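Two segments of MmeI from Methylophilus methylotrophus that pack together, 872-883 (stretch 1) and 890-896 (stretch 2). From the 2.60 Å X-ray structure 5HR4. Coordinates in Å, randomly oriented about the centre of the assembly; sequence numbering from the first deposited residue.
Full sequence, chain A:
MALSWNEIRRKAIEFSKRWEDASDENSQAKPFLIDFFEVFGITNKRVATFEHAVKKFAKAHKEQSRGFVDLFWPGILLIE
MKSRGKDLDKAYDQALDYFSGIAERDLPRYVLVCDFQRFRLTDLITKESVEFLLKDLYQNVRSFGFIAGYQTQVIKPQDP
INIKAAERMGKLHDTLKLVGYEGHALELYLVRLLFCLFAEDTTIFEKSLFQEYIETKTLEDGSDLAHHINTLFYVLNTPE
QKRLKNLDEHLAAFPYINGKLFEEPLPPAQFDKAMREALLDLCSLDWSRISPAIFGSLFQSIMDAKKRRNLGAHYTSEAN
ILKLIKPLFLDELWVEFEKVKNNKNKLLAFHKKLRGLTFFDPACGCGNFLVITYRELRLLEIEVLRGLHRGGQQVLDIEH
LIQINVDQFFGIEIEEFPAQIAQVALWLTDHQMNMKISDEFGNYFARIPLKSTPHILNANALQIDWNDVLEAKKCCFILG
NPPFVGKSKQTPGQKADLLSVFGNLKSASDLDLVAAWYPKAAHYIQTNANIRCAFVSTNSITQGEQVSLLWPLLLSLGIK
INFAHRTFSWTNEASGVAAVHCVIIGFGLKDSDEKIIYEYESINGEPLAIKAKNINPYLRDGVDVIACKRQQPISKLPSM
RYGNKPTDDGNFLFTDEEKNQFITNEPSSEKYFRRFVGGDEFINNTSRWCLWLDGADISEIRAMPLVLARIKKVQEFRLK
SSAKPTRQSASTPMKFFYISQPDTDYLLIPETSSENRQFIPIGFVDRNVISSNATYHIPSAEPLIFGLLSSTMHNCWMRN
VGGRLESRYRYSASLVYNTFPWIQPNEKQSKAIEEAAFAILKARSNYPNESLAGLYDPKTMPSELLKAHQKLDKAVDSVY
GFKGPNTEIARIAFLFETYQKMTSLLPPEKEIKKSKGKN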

# COMPACT_ATOMS: atom_id res chain seq x y z
N LEU A 872 34.49 18.66 -0.13
CA LEU A 872 34.60 17.24 0.20
C LEU A 872 34.30 16.36 -0.99
O LEU A 872 35.03 15.41 -1.27
CB LEU A 872 33.67 16.91 1.37
CG LEU A 872 33.66 15.56 2.10
CD1 LEU A 872 32.47 14.78 1.67
CD2 LEU A 872 34.95 14.74 1.93
N ASP A 873 33.20 16.64 -1.70
CA ASP A 873 32.85 15.79 -2.84
C ASP A 873 33.99 15.76 -3.86
O ASP A 873 34.35 14.69 -4.36
CB ASP A 873 31.56 16.26 -3.51
CG ASP A 873 30.34 16.12 -2.61
OD1 ASP A 873 30.23 15.12 -1.85
OD2 ASP A 873 29.48 17.04 -2.69
N LYS A 874 34.56 16.94 -4.15
CA LYS A 874 35.70 17.04 -5.07
C LYS A 874 36.83 16.10 -4.66
O LYS A 874 37.40 15.39 -5.50
CB LYS A 874 36.17 18.49 -5.11
CG LYS A 874 37.27 18.81 -6.14
CD LYS A 874 38.27 19.80 -5.54
CE LYS A 874 38.83 20.76 -6.57
NZ LYS A 874 37.87 21.84 -6.98
N ALA A 875 37.16 16.07 -3.36
CA ALA A 875 38.20 15.17 -2.88
C ALA A 875 37.79 13.71 -2.99
O ALA A 875 38.59 12.87 -3.42
CB ALA A 875 38.56 15.52 -1.44
N VAL A 876 36.55 13.38 -2.62
CA VAL A 876 36.09 11.99 -2.72
C VAL A 876 35.95 11.57 -4.18
O VAL A 876 36.35 10.47 -4.57
CB VAL A 876 34.77 11.79 -1.94
CG1 VAL A 876 34.24 10.35 -2.10
CG2 VAL A 876 34.96 12.10 -0.46
N ASP A 877 35.35 12.44 -5.00
CA ASP A 877 35.20 12.11 -6.41
C ASP A 877 36.54 11.85 -7.06
O ASP A 877 36.68 10.93 -7.88
CB ASP A 877 34.46 13.23 -7.12
CG ASP A 877 33.04 13.38 -6.65
OD1 ASP A 877 32.50 12.39 -6.10
OD2 ASP A 877 32.46 14.48 -6.83
N SER A 878 37.54 12.65 -6.70
CA SER A 878 38.89 12.44 -7.21
C SER A 878 39.41 11.04 -6.84
O SER A 878 40.04 10.37 -7.67
CB SER A 878 39.83 13.52 -6.67
OG SER A 878 41.16 13.04 -6.59
N VAL A 879 39.14 10.59 -5.61
CA VAL A 879 39.61 9.26 -5.22
C VAL A 879 38.99 8.19 -6.11
O VAL A 879 39.64 7.20 -6.46
CB VAL A 879 39.31 9.00 -3.73
CG1 VAL A 879 39.72 7.60 -3.36
CG2 VAL A 879 40.03 10.01 -2.86
N TYR A 880 37.73 8.39 -6.49
CA TYR A 880 37.05 7.48 -7.42
C TYR A 880 37.53 7.64 -8.85
O TYR A 880 37.31 6.73 -9.66
CB TYR A 880 35.54 7.72 -7.40
CG TYR A 880 34.81 7.04 -6.28
CD1 TYR A 880 34.93 7.49 -4.97
CD2 TYR A 880 34.01 5.95 -6.52
CE1 TYR A 880 34.27 6.87 -3.94
CE2 TYR A 880 33.36 5.32 -5.50
CZ TYR A 880 33.49 5.78 -4.21
OH TYR A 880 32.83 5.15 -3.19
N GLY A 881 38.14 8.77 -9.19
CA GLY A 881 38.35 9.07 -10.58
C GLY A 881 37.06 9.37 -11.30
O GLY A 881 36.96 9.14 -12.51
N PHE A 882 36.06 9.88 -10.59
CA PHE A 882 34.75 10.14 -11.17
C PHE A 882 34.75 11.51 -11.81
O PHE A 882 34.90 12.53 -11.13
CB PHE A 882 33.65 10.03 -10.12
CG PHE A 882 32.28 10.32 -10.66
CD1 PHE A 882 31.71 9.50 -11.62
CD2 PHE A 882 31.55 11.41 -10.19
CE1 PHE A 882 30.46 9.76 -12.13
CE2 PHE A 882 30.29 11.68 -10.69
CZ PHE A 882 29.74 10.85 -11.66
N LYS A 883 34.57 11.54 -13.13
CA LYS A 883 34.53 12.77 -13.90
C LYS A 883 33.15 13.07 -14.47
O LYS A 883 32.95 14.17 -14.99
CB LYS A 883 35.57 12.71 -15.03
N ALA A 890 24.03 9.59 -12.99
CA ALA A 890 25.37 9.14 -13.37
C ALA A 890 26.14 8.59 -12.18
O ALA A 890 26.91 7.63 -12.33
CB ALA A 890 26.15 10.30 -14.02
N ARG A 891 25.95 9.18 -10.99
CA ARG A 891 26.59 8.66 -9.79
C ARG A 891 26.07 7.27 -9.42
O ARG A 891 26.86 6.34 -9.23
CB ARG A 891 26.41 9.65 -8.63
CG ARG A 891 27.37 10.85 -8.67
CD ARG A 891 27.27 11.75 -7.42
NE ARG A 891 28.53 12.44 -7.13
CZ ARG A 891 28.79 13.70 -7.48
NH1 ARG A 891 27.88 14.42 -8.13
NH2 ARG A 891 29.96 14.25 -7.18
N ILE A 892 24.74 7.09 -9.34
CA ILE A 892 24.19 5.76 -9.07
C ILE A 892 24.76 4.72 -10.03
O ILE A 892 25.25 3.67 -9.61
CB ILE A 892 22.66 5.76 -9.14
N ALA A 893 24.71 5.03 -11.33
CA ALA A 893 25.15 4.06 -12.34
C ALA A 893 26.64 3.75 -12.22
O ALA A 893 27.07 2.63 -12.50
CB ALA A 893 24.81 4.59 -13.73
N PHE A 894 27.43 4.73 -11.78
CA PHE A 894 28.88 4.54 -11.66
C PHE A 894 29.24 3.73 -10.42
O PHE A 894 30.11 2.86 -10.48
CB PHE A 894 29.57 5.90 -11.63
CG PHE A 894 31.06 5.81 -11.42
CD1 PHE A 894 31.59 5.73 -10.15
CD2 PHE A 894 31.91 5.84 -12.51
CE1 PHE A 894 32.96 5.66 -9.96
CE2 PHE A 894 33.27 5.77 -12.32
CZ PHE A 894 33.80 5.68 -11.05
N LEU A 895 28.61 4.02 -9.29
CA LEU A 895 28.80 3.18 -8.12
C LEU A 895 28.45 1.73 -8.40
O LEU A 895 29.14 0.81 -7.93
CB LEU A 895 27.98 3.72 -6.96
CG LEU A 895 28.50 5.07 -6.48
CD1 LEU A 895 27.47 5.78 -5.63
CD2 LEU A 895 29.81 4.88 -5.73
N PHE A 896 27.40 1.48 -9.19
CA PHE A 896 27.04 0.08 -9.43
C PHE A 896 28.04 -0.63 -10.35
O PHE A 896 28.21 -1.85 -10.24
CB PHE A 896 25.63 -0.03 -10.01
CG PHE A 896 24.56 -0.19 -8.96
CD1 PHE A 896 24.00 0.92 -8.34
CD2 PHE A 896 24.09 -1.45 -8.61
CE1 PHE A 896 23.00 0.79 -7.40
CE2 PHE A 896 23.09 -1.58 -7.67
CZ PHE A 896 22.55 -0.46 -7.06

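The two helices, 872-880 and 890-896, run in broadly the same direction, their axes inclined at 39° and no closer than 13.1 Å. That spacing is too wide for backbone contact, and even in the nearest CA pair, Phe 882 CA lies 8.1 Å from Phe 894 CA. Long side chains therefore bridge the gap, burying 407 Å² in total.

Stretch 1 stops being helical at Gly 881, whose positive phi (69°) is a conformation that favours glycine. A Schellman motif closes the helix: Phe 882 N donates to Asp 877 O at 3.0 Å, and Gly 881 N to Ser 878 O at 2.9 Å. Beyond this turn, the CA-to-CB bond of Phe 882 points toward stretch 2.

Aromatic and apolar contacts make up much of the interface. Phe 882, with 106 Å² covered, directs its ring edge at the face of Phe 894; the centroids lie 5.0 Å apart, the planes meet at 57°, and Phe 882 CD1 is 3.8 Å from Phe 894 CG. Such an arrangement sets the slightly positive ring hydrogens against the pi cloud. Phe 894 also meets Tyr 880 edge to edge, with Tyr 880 CD2 3.6 Å from Phe 894 CE1. Tyr 880 CE2 packs against Leu 895 CD2, also at 3.6 Å, while the Tyr 880 hydroxyl is hydrogen-bonded elsewhere in the structure.

The charged contact is a salt bridge, Asp 877 OD2 to Arg 891 NH2, at a short 2.5 Å. The carboxylate oxygen lies near the guanidinium plane, at its edge, where the N-H groups point. Both CA-to-CB bonds point sideways, so the side chains must reach inward to meet. Phe 882 CE2 lies over one guanidinium face and touches the aliphatic part of the same side chain, 3.6 Å from Arg 891 CG, linking the polar and apolar parts of the contact.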